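Local coordinates for albumin-1 (Psophocarpus tetragonolobus, PDB 1WBA), which serves as a 2S seed storage protein and belongs to the Kunitz-type (leguminous) protease inhibitor family, at residues 56-62 against 77-83; 28-33 against 45-51; 127-132 against 164-169. All coordinates share one frame. Numbering follows the deposited sequence.

Interaction 1 of 3, residues 56-62 against 77-83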
ATOM      1  N   ALA A  56      -2.217   7.691  -7.571  1.00  7.23           N
ATOM      2  CA  ALA A  56      -1.228   6.838  -8.217  1.00  9.09           C
ATOM      3  C   ALA A  56      -0.024   6.748  -7.291  1.00  8.22           C
ATOM      4  O   ALA A  56       0.271   7.690  -6.550  1.00 10.49           O
ATOM      5  CB  ALA A  56      -0.810   7.433  -9.546  1.00  6.47           C
ATOM      6  N   THR A  57       0.678   5.623  -7.352  1.00  7.07           N
ATOM      7  CA  THR A  57       1.854   5.385  -6.535  1.00  7.01           C
ATOM      8  C   THR A  57       3.010   4.813  -7.363  1.00  8.02           C
ATOM      9  O   THR A  57       2.789   4.099  -8.352  1.00  8.78           O
ATOM     10  CB  THR A  57       1.562   4.321  -5.435  1.00  7.52           C
ATOM     11  OG1 THR A  57       0.885   3.202  -6.025  1.00  9.57           O
ATOM     12  CG2 THR A  57       0.690   4.885  -4.328  1.00  5.87           C
ATOM     13  N   SER A  58       4.235   5.179  -7.005  1.00  7.19           N
ATOM     14  CA  SER A  58       5.410   4.587  -7.649  1.00  8.51           C
ATOM     15  C   SER A  58       5.710   3.372  -6.783  1.00  7.86           C
ATOM     16  O   SER A  58       5.571   3.429  -5.540  1.00  7.88           O
ATOM     17  CB  SER A  58       6.612   5.519  -7.596  1.00  8.71           C
ATOM     18  OG  SER A  58       6.292   6.733  -8.232  1.00 17.08           O
ATOM     19  N   ILE A  59       6.087   2.275  -7.429  1.00  6.56           N
ATOM     20  CA  ILE A  59       6.411   1.037  -6.734  1.00  7.14           C
ATOM     21  C   ILE A  59       7.860   0.725  -7.120  1.00  7.85           C
ATOM     22  O   ILE A  59       8.173   0.544  -8.303  1.00  9.31           O
ATOM     23  CB  ILE A  59       5.436  -0.092  -7.151  1.00  7.70           C
ATOM     24  CG1 ILE A  59       3.997   0.349  -6.849  1.00  7.10           C
ATOM     25  CG2 ILE A  59       5.780  -1.381  -6.418  1.00  8.98           C
ATOM     26  CD1 ILE A  59       2.945  -0.598  -7.289  1.00  9.82           C
ATOM     27  N   SER A  60       8.745   0.742  -6.127  1.00  8.27           N
ATOM     28  CA  SER A  60      10.179   0.539  -6.347  1.00  9.24           C
ATOM     29  C   SER A  60      10.803  -0.515  -5.459  1.00  7.10           C
ATOM     30  O   SER A  60      10.362  -0.730  -4.333  1.00  7.15           O
ATOM     31  CB  SER A  60      10.921   1.857  -6.070  1.00  8.75           C
ATOM     32  OG  SER A  60      10.317   2.932  -6.768  1.00 15.44           O
ATOM     33  N   SER A  61      11.864  -1.149  -5.949  1.00  6.43           N
ATOM     34  CA  SER A  61      12.552  -2.120  -5.133  1.00  6.31           C
ATOM     35  C   SER A  61      13.202  -1.328  -3.988  1.00  8.02           C
ATOM     36  O   SER A  61      13.676  -0.196  -4.167  1.00  7.31           O
ATOM     37  CB  SER A  61      13.620  -2.870  -5.943  1.00  5.82           C
ATOM     38  OG  SER A  61      14.504  -1.976  -6.582  1.00  9.24           O
ATOM     39  N   GLU A  62      13.142  -1.895  -2.794  1.00  8.75           N
ATOM     40  CA  GLU A  62      13.731  -1.272  -1.627  1.00  9.30           C
ATOM     41  C   GLU A  62      15.251  -1.203  -1.820  1.00  7.84           C
ATOM     42  O   GLU A  62      15.879  -0.207  -1.494  1.00 11.22           O
ATOM     43  CB  GLU A  62      13.356  -2.088  -0.384  1.00  9.56           C
ATOM     44  CG  GLU A  62      14.170  -1.754   0.832  1.00 14.43           C
ATOM     45  CD  GLU A  62      13.747  -2.517   2.046  1.00 13.75           C
ATOM     46  OE1 GLU A  62      13.978  -3.732   2.120  1.00 13.94           O
ATOM     47  OE2 GLU A  62      13.179  -1.882   2.941  1.00 20.64           O
ATOM     48  N   ARG A  77      11.074  -7.080  -1.703  1.00  4.83           N
ATOM     49  CA  ARG A  77      10.871  -5.942  -0.810  1.00  5.79           C
ATOM     50  C   ARG A  77      10.754  -4.638  -1.578  1.00  5.48           C
ATOM     51  O   ARG A  77      11.625  -4.315  -2.400  1.00  5.68           O
ATOM     52  CB  ARG A  77      11.973  -5.871   0.250  1.00  6.33           C
ATOM     53  CG  ARG A  77      12.020  -7.124   1.121  1.00  8.47           C
ATOM     54  CD  ARG A  77      13.139  -7.043   2.148  1.00 10.98           C
ATOM     55  NE  ARG A  77      12.825  -6.171   3.282  1.00 12.40           N
ATOM     56  CZ  ARG A  77      12.087  -6.557   4.313  1.00 11.22           C
ATOM     57  NH1 ARG A  77      11.585  -7.778   4.334  1.00 14.14           N
ATOM     58  NH2 ARG A  77      11.920  -5.764   5.360  1.00 12.97           N
ATOM     59  N   LEU A  78       9.704  -3.872  -1.263  1.00  5.31           N
ATOM     60  CA  LEU A  78       9.390  -2.627  -1.953  1.00  4.45           C
ATOM     61  C   LEU A  78       9.196  -1.421  -1.082  1.00  5.94           C
ATOM     62  O   LEU A  78       8.854  -1.527   0.098  1.00  6.13           O
ATOM     63  CB  LEU A  78       8.067  -2.786  -2.706  1.00  5.16           C
ATOM     64  CG  LEU A  78       7.864  -4.075  -3.488  1.00  5.97           C
ATOM     65  CD1 LEU A  78       6.400  -4.180  -3.845  1.00  9.41           C
ATOM     66  CD2 LEU A  78       8.771  -4.095  -4.724  1.00  5.61           C
ATOM     67  N   LYS A  79       9.318  -0.272  -1.732  1.00  6.26           N
ATOM     68  CA  LYS A  79       9.077   1.025  -1.138  1.00  7.86           C
ATOM     69  C   LYS A  79       7.946   1.556  -2.022  1.00  8.13           C
ATOM     70  O   LYS A  79       7.996   1.411  -3.252  1.00  8.09           O
ATOM     71  CB  LYS A  79      10.315   1.916  -1.243  1.00 13.49           C
ATOM     72  CG  LYS A  79      10.080   3.345  -0.768  1.00 23.09           C
ATOM     73  CD  LYS A  79      11.392   4.064  -0.446  1.00 31.92           C
ATOM     74  CE  LYS A  79      11.923   3.688   0.955  1.00 37.17           C
ATOM     75  NZ  LYS A  79      12.290   2.238   1.145  1.00 41.21           N
ATOM     76  N   ILE A  80       6.896   2.098  -1.403  1.00  6.49           N
ATOM     77  CA  ILE A  80       5.757   2.625  -2.149  1.00  4.27           C
ATOM     78  C   ILE A  80       5.577   4.080  -1.786  1.00  5.14           C
ATOM     79  O   ILE A  80       5.637   4.432  -0.619  1.00  5.47           O
ATOM     80  CB  ILE A  80       4.461   1.828  -1.833  1.00  5.78           C
ATOM     81  CG1 ILE A  80       4.635   0.362  -2.262  1.00  7.28           C
ATOM     82  CG2 ILE A  80       3.270   2.428  -2.568  1.00  3.74           C
ATOM     83  CD1 ILE A  80       3.465  -0.550  -1.946  1.00  7.36           C
ATOM     84  N   ASN A  81       5.412   4.936  -2.782  1.00  5.29           N
ATOM     85  CA  ASN A  81       5.212   6.349  -2.500  1.00  8.85           C
ATOM     86  C   ASN A  81       4.200   6.972  -3.445  1.00  8.33           C
ATOM     87  O   ASN A  81       4.029   6.505  -4.571  1.00  9.83           O
ATOM     88  CB  ASN A  81       6.543   7.112  -2.531  1.00 11.04           C
ATOM     89  CG  ASN A  81       7.120   7.263  -3.941  1.00 14.13           C
ATOM     90  OD1 ASN A  81       6.720   8.151  -4.689  1.00 18.45           O
ATOM     91  ND2 ASN A  81       8.085   6.424  -4.288  1.00 14.65           N
ATOM     92  N   PHE A  82       3.476   7.988  -2.980  1.00  9.09           N
ATOM     93  CA  PHE A  82       2.498   8.651  -3.843  1.00  8.43           C
ATOM     94  C   PHE A  82       3.235   9.391  -4.960  1.00  8.76           C
ATOM     95  O   PHE A  82       4.245  10.045  -4.727  1.00  8.99           O
ATOM     96  CB  PHE A  82       1.592   9.574  -3.029  1.00  7.27           C
ATOM     97  CG  PHE A  82       0.623   8.833  -2.168  1.00  6.23           C
ATOM     98  CD1 PHE A  82      -0.471   8.201  -2.736  1.00  6.61           C
ATOM     99  CD2 PHE A  82       0.831   8.724  -0.791  1.00  5.12           C
ATOM    100  CE1 PHE A  82      -1.360   7.455  -1.956  1.00  5.57           C
ATOM    101  CE2 PHE A  82      -0.049   7.982   0.004  1.00  4.67           C
ATOM    102  CZ  PHE A  82      -1.147   7.344  -0.578  1.00  4.82           C
ATOM    103  N   ALA A  83       2.711   9.284  -6.167  1.00  9.87           N
ATOM    104  CA  ALA A  83       3.365   9.861  -7.327  1.00 13.58           C
ATOM    105  C   ALA A  83       2.852  11.207  -7.760  1.00 15.66           C
ATOM    106  O   ALA A  83       3.525  11.930  -8.488  1.00 19.56           O
ATOM    107  CB  ALA A  83       3.281   8.874  -8.488  1.00 14.68           C
TER
HETATM  108  O   HOH W   1       8.661   4.032  -4.583  1.00 15.88           O
HETATM  109  O   HOH W   2      13.184  -3.250   5.329  1.00 22.32           O
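In the beta-trefoil fold of Kunitz-type seed proteins, strands 56-61 and 78-82 form an antiparallel pair. At the start, A56 O accepts a bond from A83 N (2.9 Å). T57, opposite F82, sets its CG2 3.9 Å from F82 CD1, while its hydroxyl bonds the Y19 carbonyl on strand 17-23. S58 forms a hydrogen-bonded pair with N81: S58 N to N81 O is 2.8 Å and N81 N to S58 O 3.1 Å. I59 and I80 share the buried face, as suits branched aliphatics; I59 CG2 also lies 3.9 Å from L78 CD1. S60 pairs with K79 on the more polar face (S60 N to K79 O 3.0 Å, K79 N to S60 O 2.8 Å), where a water bonds S60 OG (3.0 Å) and donates to K79 O (3.0 Å) and weakly to S58 O (3.3 Å). The S61 hydroxyl bonds the backbone carbonyl of D63. E62 N then bonds R77 O, and the salt bridge E62 OE1 to R77 NE closes the end, both at 2.9 Å.

Interaction 2 of 3, residues 28-33 against 45-51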
ATOM      1  N   ALA A  28     -12.554   0.642  -5.785  1.00  8.30           N
ATOM      2  CA  ALA A  28     -12.100   1.809  -5.031  1.00  9.03           C
ATOM      3  C   ALA A  28     -10.573   1.895  -5.009  1.00  8.04           C
ATOM      4  O   ALA A  28      -9.884   0.878  -4.931  1.00  8.22           O
ATOM      5  CB  ALA A  28     -12.645   1.779  -3.608  1.00  8.37           C
ATOM      6  N   GLY A  29     -10.067   3.123  -5.036  1.00  7.97           N
ATOM      7  CA  GLY A  29      -8.641   3.348  -4.998  1.00  8.93           C
ATOM      8  C   GLY A  29      -8.127   3.789  -3.632  1.00  9.05           C
ATOM      9  O   GLY A  29      -8.855   3.792  -2.623  1.00  7.82           O
ATOM     10  N   ILE A  30      -6.858   4.177  -3.618  1.00  8.45           N
ATOM     11  CA  ILE A  30      -6.156   4.630  -2.417  1.00  7.15           C
ATOM     12  C   ILE A  30      -6.354   6.140  -2.245  1.00  6.24           C
ATOM     13  O   ILE A  30      -6.200   6.910  -3.198  1.00  5.27           O
ATOM     14  CB  ILE A  30      -4.626   4.330  -2.516  1.00  9.52           C
ATOM     15  CG1 ILE A  30      -4.386   2.856  -2.865  1.00  7.84           C
ATOM     16  CG2 ILE A  30      -3.915   4.730  -1.208  1.00  8.93           C
ATOM     17  CD1 ILE A  30      -5.049   1.880  -1.913  1.00  9.82           C
ATOM     18  N   ASP A  31      -6.592   6.556  -1.005  1.00  6.11           N
ATOM     19  CA  ASP A  31      -6.856   7.955  -0.671  1.00  5.67           C
ATOM     20  C   ASP A  31      -6.085   8.305   0.612  1.00  6.48           C
ATOM     21  O   ASP A  31      -5.543   7.414   1.285  1.00  6.37           O
ATOM     22  CB  ASP A  31      -8.365   8.069  -0.438  1.00  4.27           C
ATOM     23  CG  ASP A  31      -8.895   9.482  -0.483  1.00  5.09           C
ATOM     24  OD1 ASP A  31      -8.147  10.481  -0.553  1.00  6.94           O
ATOM     25  OD2 ASP A  31     -10.129   9.572  -0.454  1.00 10.26           O
ATOM     26  N   VAL A  32      -5.975   9.599   0.907  1.00  6.80           N
ATOM     27  CA  VAL A  32      -5.300  10.061   2.109  1.00  5.94           C
ATOM     28  C   VAL A  32      -6.274  11.058   2.743  1.00  6.68           C
ATOM     29  O   VAL A  32      -6.669  12.040   2.114  1.00  7.28           O
ATOM     30  CB  VAL A  32      -3.947  10.746   1.802  1.00  5.23           C
ATOM     31  CG1 VAL A  32      -3.265  11.121   3.095  1.00  5.89           C
ATOM     32  CG2 VAL A  32      -3.036   9.814   1.025  1.00  6.14           C
ATOM     33  N   VAL A  33      -6.712  10.752   3.960  1.00  7.08           N
ATOM     34  CA  VAL A  33      -7.668  11.582   4.698  1.00  5.16           C
ATOM     35  C   VAL A  33      -7.262  11.635   6.164  1.00  6.20           C
ATOM     36  O   VAL A  33      -6.351  10.936   6.598  1.00  5.52           O
ATOM     37  CB  VAL A  33      -9.131  11.008   4.643  1.00  5.12           C
ATOM     38  CG1 VAL A  33      -9.637  10.932   3.219  1.00  8.10           C
ATOM     39  CG2 VAL A  33      -9.217   9.622   5.291  1.00  5.18           C
ATOM     40  N   SER A  45      -3.665   9.683   7.114  1.00  6.19           N
ATOM     41  CA  SER A  45      -4.096   8.292   7.017  1.00  5.26           C
ATOM     42  C   SER A  45      -4.297   7.765   5.591  1.00  5.94           C
ATOM     43  O   SER A  45      -5.012   8.373   4.794  1.00  6.72           O
ATOM     44  CB  SER A  45      -5.388   8.111   7.817  1.00  3.92           C
ATOM     45  OG  SER A  45      -5.172   8.519   9.146  1.00  4.77           O
ATOM     46  N   ILE A  46      -3.666   6.633   5.284  1.00  4.71           N
ATOM     47  CA  ILE A  46      -3.817   6.007   3.976  1.00  6.52           C
ATOM     48  C   ILE A  46      -5.012   5.068   4.103  1.00  6.07           C
ATOM     49  O   ILE A  46      -5.016   4.161   4.944  1.00  9.40           O
ATOM     50  CB  ILE A  46      -2.542   5.233   3.567  1.00  6.61           C
ATOM     51  CG1 ILE A  46      -1.362   6.208   3.503  1.00  6.55           C
ATOM     52  CG2 ILE A  46      -2.749   4.561   2.213  1.00 10.59           C
ATOM     53  CD1 ILE A  46      -0.019   5.570   3.239  1.00  5.11           C
ATOM     54  N   VAL A  47      -6.028   5.282   3.270  1.00  5.90           N
ATOM     55  CA  VAL A  47      -7.250   4.496   3.337  1.00  5.00           C
ATOM     56  C   VAL A  47      -7.747   4.082   1.963  1.00  6.09           C
ATOM     57  O   VAL A  47      -7.224   4.529   0.940  1.00  6.97           O
ATOM     58  CB  VAL A  47      -8.403   5.347   3.983  1.00  3.24           C
ATOM     59  CG1 VAL A  47      -7.976   5.902   5.322  1.00  5.43           C
ATOM     60  CG2 VAL A  47      -8.815   6.515   3.061  1.00  2.98           C
ATOM     61  N   LYS A  48      -8.735   3.189   1.950  1.00  6.56           N
ATOM     62  CA  LYS A  48      -9.390   2.778   0.708  1.00  6.08           C
ATOM     63  C   LYS A  48     -10.441   3.881   0.597  1.00  7.00           C
ATOM     64  O   LYS A  48     -11.221   4.092   1.528  1.00  5.51           O
ATOM     65  CB  LYS A  48     -10.066   1.426   0.895  1.00  6.61           C
ATOM     66  CG  LYS A  48     -10.911   0.969  -0.272  1.00 11.18           C
ATOM     67  CD  LYS A  48     -11.128  -0.536  -0.134  1.00 16.72           C
ATOM     68  CE  LYS A  48     -12.132  -1.059  -1.122  1.00 21.45           C
ATOM     69  NZ  LYS A  48     -13.445  -0.527  -0.752  1.00 25.26           N
ATOM     70  N   SER A  49     -10.446   4.594  -0.518  1.00  7.91           N
ATOM     71  CA  SER A  49     -11.354   5.715  -0.693  1.00 11.11           C
ATOM     72  C   SER A  49     -12.842   5.441  -0.643  1.00 12.69           C
ATOM     73  O   SER A  49     -13.347   4.476  -1.226  1.00 10.86           O
ATOM     74  CB  SER A  49     -11.048   6.460  -1.989  1.00  9.91           C
ATOM     75  OG  SER A  49     -11.683   7.739  -2.008  1.00 11.79           O
ATOM     76  N   THR A  50     -13.534   6.348   0.041  1.00 14.19           N
ATOM     77  CA  THR A  50     -14.979   6.309   0.131  1.00 15.32           C
ATOM     78  C   THR A  50     -15.492   7.554  -0.600  1.00 15.77           C
ATOM     79  O   THR A  50     -16.662   7.899  -0.501  1.00 18.45           O
ATOM     80  CB  THR A  50     -15.468   6.291   1.615  1.00 17.21           C
ATOM     81  OG1 THR A  50     -14.862   7.362   2.339  1.00 18.83           O
ATOM     82  CG2 THR A  50     -15.089   4.979   2.282  1.00 17.72           C
ATOM     83  N   ARG A  51     -14.628   8.224  -1.360  1.00 13.08           N
ATOM     84  CA  ARG A  51     -15.055   9.428  -2.080  1.00 13.99           C
ATOM     85  C   ARG A  51     -14.569   9.489  -3.524  1.00 14.93           C
ATOM     86  O   ARG A  51     -14.372  10.567  -4.084  1.00 14.22           O
ATOM     87  CB  ARG A  51     -14.601  10.681  -1.335  1.00 13.54           C
ATOM     88  CG  ARG A  51     -13.096  10.812  -1.205  1.00 13.00           C
ATOM     89  CD  ARG A  51     -12.694  12.032  -0.376  1.00 12.97           C
ATOM     90  NE  ARG A  51     -11.244  12.115  -0.249  1.00 12.01           N
ATOM     91  CZ  ARG A  51     -10.543  13.231  -0.103  1.00 13.86           C
ATOM     92  NH1 ARG A  51     -11.150  14.418  -0.052  1.00 12.83           N
ATOM     93  NH2 ARG A  51      -9.219  13.152  -0.054  1.00  9.45           N
TER
HETATM   94  O   HOH W   3     -11.799   8.361   1.457  1.00  7.16           O
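A beta hairpin of the trefoil, strands 30-33 and 45-48, forms this antiparallel contact. V33 and S45 bond in both directions, V33 N to S45 O and S45 N to V33 O each at 3.0 Å; D31 and V47 do likewise, with D31 N to V47 O at 2.9 Å. Past the strands, S49 N reaches G29 O at 2.8 Å. V32 and I46 share the buried face; I30, whose CB points away, brings CG2 to 3.6 Å from I46 CG2. On the other face, V33 CG2 packs 3.8 Å from V47 CG2. The D31 carboxylate takes R51 side-on, bidentate: OD2 lies 2.8 Å from R51 NE and OD1 2.9 Å from R51 NH2. S49 OG accepts from R51 N (3.1 Å), an ST turn, and donates to D31 OD2 (2.9 Å). V32 N also donates to D31 OD1 and a water to D31 OD2, both at 2.8 Å. A buried aspartate is thus tolerable: arginine matches its charge, and serine, donor and acceptor at once, ties it to the turn.

Interaction 3 of 3, residues 127-132 against 164-169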
ATOM      1  N   PRO A 127      -6.839 -14.091 -12.233  1.00 20.91           N
ATOM      2  CA  PRO A 127      -5.572 -13.605 -12.783  1.00 17.03           C
ATOM      3  C   PRO A 127      -5.364 -12.109 -12.588  1.00 12.71           C
ATOM      4  O   PRO A 127      -6.317 -11.331 -12.647  1.00 10.64           O
ATOM      5  CB  PRO A 127      -5.705 -13.925 -14.269  1.00 20.26           C
ATOM      6  CG  PRO A 127      -6.602 -15.130 -14.268  1.00 24.01           C
ATOM      7  CD  PRO A 127      -7.649 -14.739 -13.275  1.00 19.88           C
ATOM      8  N   ARG A 128      -4.104 -11.723 -12.400  1.00 10.41           N
ATOM      9  CA  ARG A 128      -3.720 -10.324 -12.223  1.00 11.93           C
ATOM     10  C   ARG A 128      -4.295  -9.678 -10.961  1.00 11.54           C
ATOM     11  O   ARG A 128      -4.439  -8.449 -10.890  1.00 10.93           O
ATOM     12  CB  ARG A 128      -4.085  -9.502 -13.473  1.00 12.74           C
ATOM     13  CG  ARG A 128      -3.564 -10.089 -14.778  1.00 13.50           C
ATOM     14  CD  ARG A 128      -4.215  -9.455 -16.005  1.00 16.42           C
ATOM     15  NE  ARG A 128      -3.869 -10.200 -17.214  1.00 22.63           N
ATOM     16  CZ  ARG A 128      -4.324  -9.937 -18.442  1.00 25.87           C
ATOM     17  NH1 ARG A 128      -5.164  -8.933 -18.659  1.00 25.55           N
ATOM     18  NH2 ARG A 128      -3.893 -10.656 -19.472  1.00 24.96           N
ATOM     19  N   THR A 129      -4.670 -10.506  -9.991  1.00  9.32           N
ATOM     20  CA  THR A 129      -5.164  -9.989  -8.729  1.00 10.02           C
ATOM     21  C   THR A 129      -4.065 -10.272  -7.673  1.00  8.99           C
ATOM     22  O   THR A 129      -3.461 -11.351  -7.649  1.00  7.65           O
ATOM     23  CB  THR A 129      -6.534 -10.587  -8.324  1.00  6.70           C
ATOM     24  OG1 THR A 129      -6.408 -11.992  -8.100  1.00  7.84           O
ATOM     25  CG2 THR A 129      -7.577 -10.312  -9.399  1.00  9.45           C
ATOM     26  N   TYR A 130      -3.806  -9.294  -6.811  1.00  7.80           N
ATOM     27  CA  TYR A 130      -2.756  -9.398  -5.808  1.00  6.29           C
ATOM     28  C   TYR A 130      -3.168  -8.894  -4.442  1.00  6.56           C
ATOM     29  O   TYR A 130      -4.231  -8.320  -4.280  1.00  7.52           O
ATOM     30  CB  TYR A 130      -1.559  -8.565  -6.282  1.00  4.48           C
ATOM     31  CG  TYR A 130      -0.995  -9.116  -7.545  1.00  4.55           C
ATOM     32  CD1 TYR A 130      -0.068 -10.147  -7.503  1.00  4.69           C
ATOM     33  CD2 TYR A 130      -1.470  -8.695  -8.782  1.00  4.74           C
ATOM     34  CE1 TYR A 130       0.381 -10.753  -8.657  1.00  5.82           C
ATOM     35  CE2 TYR A 130      -1.028  -9.295  -9.961  1.00  6.20           C
ATOM     36  CZ  TYR A 130      -0.102 -10.328  -9.885  1.00  7.03           C
ATOM     37  OH  TYR A 130       0.372 -10.917 -11.028  1.00  7.92           O
ATOM     38  N   LYS A 131      -2.309  -9.126  -3.460  1.00  7.74           N
ATOM     39  CA  LYS A 131      -2.530  -8.633  -2.105  1.00  8.24           C
ATOM     40  C   LYS A 131      -1.199  -8.047  -1.684  1.00  7.90           C
ATOM     41  O   LYS A 131      -0.154  -8.399  -2.241  1.00  7.19           O
ATOM     42  CB  LYS A 131      -2.961  -9.744  -1.148  1.00  6.82           C
ATOM     43  CG  LYS A 131      -1.935 -10.801  -0.916  1.00  9.42           C
ATOM     44  CD  LYS A 131      -2.433 -11.773   0.103  1.00 11.22           C
ATOM     45  CE  LYS A 131      -1.513 -12.954   0.181  1.00 15.49           C
ATOM     46  NZ  LYS A 131      -1.885 -13.839   1.311  1.00 23.53           N
ATOM     47  N   LEU A 132      -1.248  -7.124  -0.729  1.00  8.41           N
ATOM     48  CA  LEU A 132      -0.051  -6.446  -0.214  1.00  8.05           C
ATOM     49  C   LEU A 132       0.256  -6.947   1.192  1.00  6.44           C
ATOM     50  O   LEU A 132      -0.654  -7.201   1.973  1.00  7.38           O
ATOM     51  CB  LEU A 132      -0.278  -4.927  -0.200  1.00  8.72           C
ATOM     52  CG  LEU A 132      -0.599  -4.251  -1.538  1.00 14.73           C
ATOM     53  CD1 LEU A 132      -0.845  -2.757  -1.324  1.00 17.79           C
ATOM     54  CD2 LEU A 132       0.528  -4.456  -2.524  1.00 16.25           C
ATOM     55  N   PRO A 164      -6.867 -10.105   3.655  1.00 15.00           N
ATOM     56  CA  PRO A 164      -6.152  -9.332   2.633  1.00 13.56           C
ATOM     57  C   PRO A 164      -7.033  -8.545   1.682  1.00 14.76           C
ATOM     58  O   PRO A 164      -8.059  -9.038   1.219  1.00 16.97           O
ATOM     59  CB  PRO A 164      -5.390 -10.405   1.858  1.00 15.11           C
ATOM     60  CG  PRO A 164      -5.276 -11.548   2.829  1.00 16.42           C
ATOM     61  CD  PRO A 164      -6.601 -11.546   3.495  1.00 14.03           C
ATOM     62  N   LEU A 165      -6.646  -7.306   1.412  1.00 14.65           N
ATOM     63  CA  LEU A 165      -7.369  -6.469   0.468  1.00 12.80           C
ATOM     64  C   LEU A 165      -6.820  -6.959  -0.880  1.00 10.22           C
ATOM     65  O   LEU A 165      -5.610  -6.982  -1.080  1.00  9.20           O
ATOM     66  CB  LEU A 165      -6.972  -5.002   0.677  1.00 15.73           C
ATOM     67  CG  LEU A 165      -7.799  -3.809   0.159  1.00 21.83           C
ATOM     68  CD1 LEU A 165      -6.852  -2.631  -0.022  1.00 22.04           C
ATOM     69  CD2 LEU A 165      -8.516  -4.092  -1.144  1.00 22.37           C
ATOM     70  N   VAL A 166      -7.689  -7.401  -1.777  1.00  8.97           N
ATOM     71  CA  VAL A 166      -7.236  -7.880  -3.078  1.00  9.40           C
ATOM     72  C   VAL A 166      -7.314  -6.702  -4.044  1.00  9.55           C
ATOM     73  O   VAL A 166      -8.355  -6.046  -4.172  1.00  8.20           O
ATOM     74  CB  VAL A 166      -8.082  -9.090  -3.605  1.00 10.21           C
ATOM     75  CG1 VAL A 166      -7.594  -9.529  -4.990  1.00  7.12           C
ATOM     76  CG2 VAL A 166      -7.985 -10.250  -2.637  1.00  8.57           C
ATOM     77  N   VAL A 167      -6.230  -6.478  -4.769  1.00  7.72           N
ATOM     78  CA  VAL A 167      -6.145  -5.349  -5.679  1.00  7.69           C
ATOM     79  C   VAL A 167      -5.631  -5.725  -7.067  1.00  6.79           C
ATOM     80  O   VAL A 167      -5.191  -6.855  -7.302  1.00  6.43           O
ATOM     81  CB  VAL A 167      -5.170  -4.269  -5.096  1.00  7.59           C
ATOM     82  CG1 VAL A 167      -5.620  -3.837  -3.715  1.00  7.97           C
ATOM     83  CG2 VAL A 167      -3.743  -4.830  -5.007  1.00  7.75           C
ATOM     84  N   LYS A 168      -5.692  -4.743  -7.956  1.00  6.50           N
ATOM     85  CA  LYS A 168      -5.191  -4.824  -9.310  1.00  8.67           C
ATOM     86  C   LYS A 168      -4.350  -3.565  -9.485  1.00  7.82           C
ATOM     87  O   LYS A 168      -4.624  -2.547  -8.854  1.00  8.97           O
ATOM     88  CB  LYS A 168      -6.333  -4.803 -10.326  1.00 12.78           C
ATOM     89  CG  LYS A 168      -6.887  -6.155 -10.711  1.00 15.68           C
ATOM     90  CD  LYS A 168      -7.947  -5.977 -11.780  1.00 23.38           C
ATOM     91  CE  LYS A 168      -8.338  -7.296 -12.401  1.00 29.15           C
ATOM     92  NZ  LYS A 168      -7.175  -7.900 -13.099  1.00 37.51           N
ATOM     93  N   PHE A 169      -3.316  -3.636 -10.316  1.00  5.57           N
ATOM     94  CA  PHE A 169      -2.453  -2.490 -10.581  1.00  7.81           C
ATOM     95  C   PHE A 169      -2.728  -1.968 -11.983  1.00  9.26           C
ATOM     96  O   PHE A 169      -2.573  -2.694 -12.959  1.00 10.30           O
ATOM     97  CB  PHE A 169      -0.967  -2.879 -10.466  1.00  8.18           C
ATOM     98  CG  PHE A 169      -0.573  -3.385  -9.101  1.00  9.17           C
ATOM     99  CD1 PHE A 169      -0.248  -2.491  -8.081  1.00 11.71           C
ATOM    100  CD2 PHE A 169      -0.551  -4.749  -8.827  1.00 10.16           C
ATOM    101  CE1 PHE A 169       0.080  -2.949  -6.797  1.00 10.40           C
ATOM    102  CE2 PHE A 169      -0.223  -5.215  -7.554  1.00  8.84           C
ATOM    103  CZ  PHE A 169       0.094  -4.306  -6.536  1.00  9.12           C
TER
HETATM  104  O   HOH W   4      -2.878  -6.081 -11.559  1.00  6.82           O
HETATM  105  O   HOH W   5      -3.552  -6.337   0.584  1.00  7.03           O
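In the beta-trefoil, segments 127-132 and 164-169 lie on strands 130-136 and 166-171, and their antiparallel pairing rests on one firmly bonded pair, with water filling in on both sides. Y130 N donates to V167 O and V167 N to Y130 O, each at 2.8 Å and nearly straight, so both residues satisfy their backbone groups across the contact. The strand segments cross at 108°, and the ladder opens away from this pair. Toward R128, a water donates to R128 O (2.9 Å) and accepts from F169 N (2.8 Å), standing in for a direct bond. Toward P164, another water accepts from L132 N (2.8 Å) and lies 2.7 Å from L165 O. Other backbone groups turn to neighbouring strands: K131 bonds Q121, and K168 bonds V22. The hydroxyl of T129 bonds the carbonyl of T126, and that of Y130 accepts from the backbone N of Y6, so tyrosine can bury its ring while its polar tip is paired. Much of the packing is apolar. The aliphatic chain of K131 lies along P164, CD to CB 3.7 Å, which a long flexible lysine allows at a partly exposed site. On the buried side the flat ring of F169 fills the space between Y130 and L132: its CE2 is 3.8 Å from Y130 CB, and its CZ 4.0 Å from L132 CD2.

The three contacts belong to one curled antiparallel sheet of the beta-trefoil and follow in series along the chain, interaction 2 first, then 1, then 3. Their centres lie 15 to 17 Å apart, yet interaction 1 touches both others through its buried side chains. F82 reaches into the 28-33/45-51 hairpin, with F82 CZ 3.5 Å from V32 CG2 and F82 CE2 4.0 Å from I46 CD1. I59 makes the second link: its CD1 is 3.7 Å from CE1 of F169 in interaction 3. Interactions 2 and 3 do not touch, their nearest atoms being about 5 Å apart. Strand 17-23 bridges interactions 1 and 3, pairing with both 56-61 and 166-171.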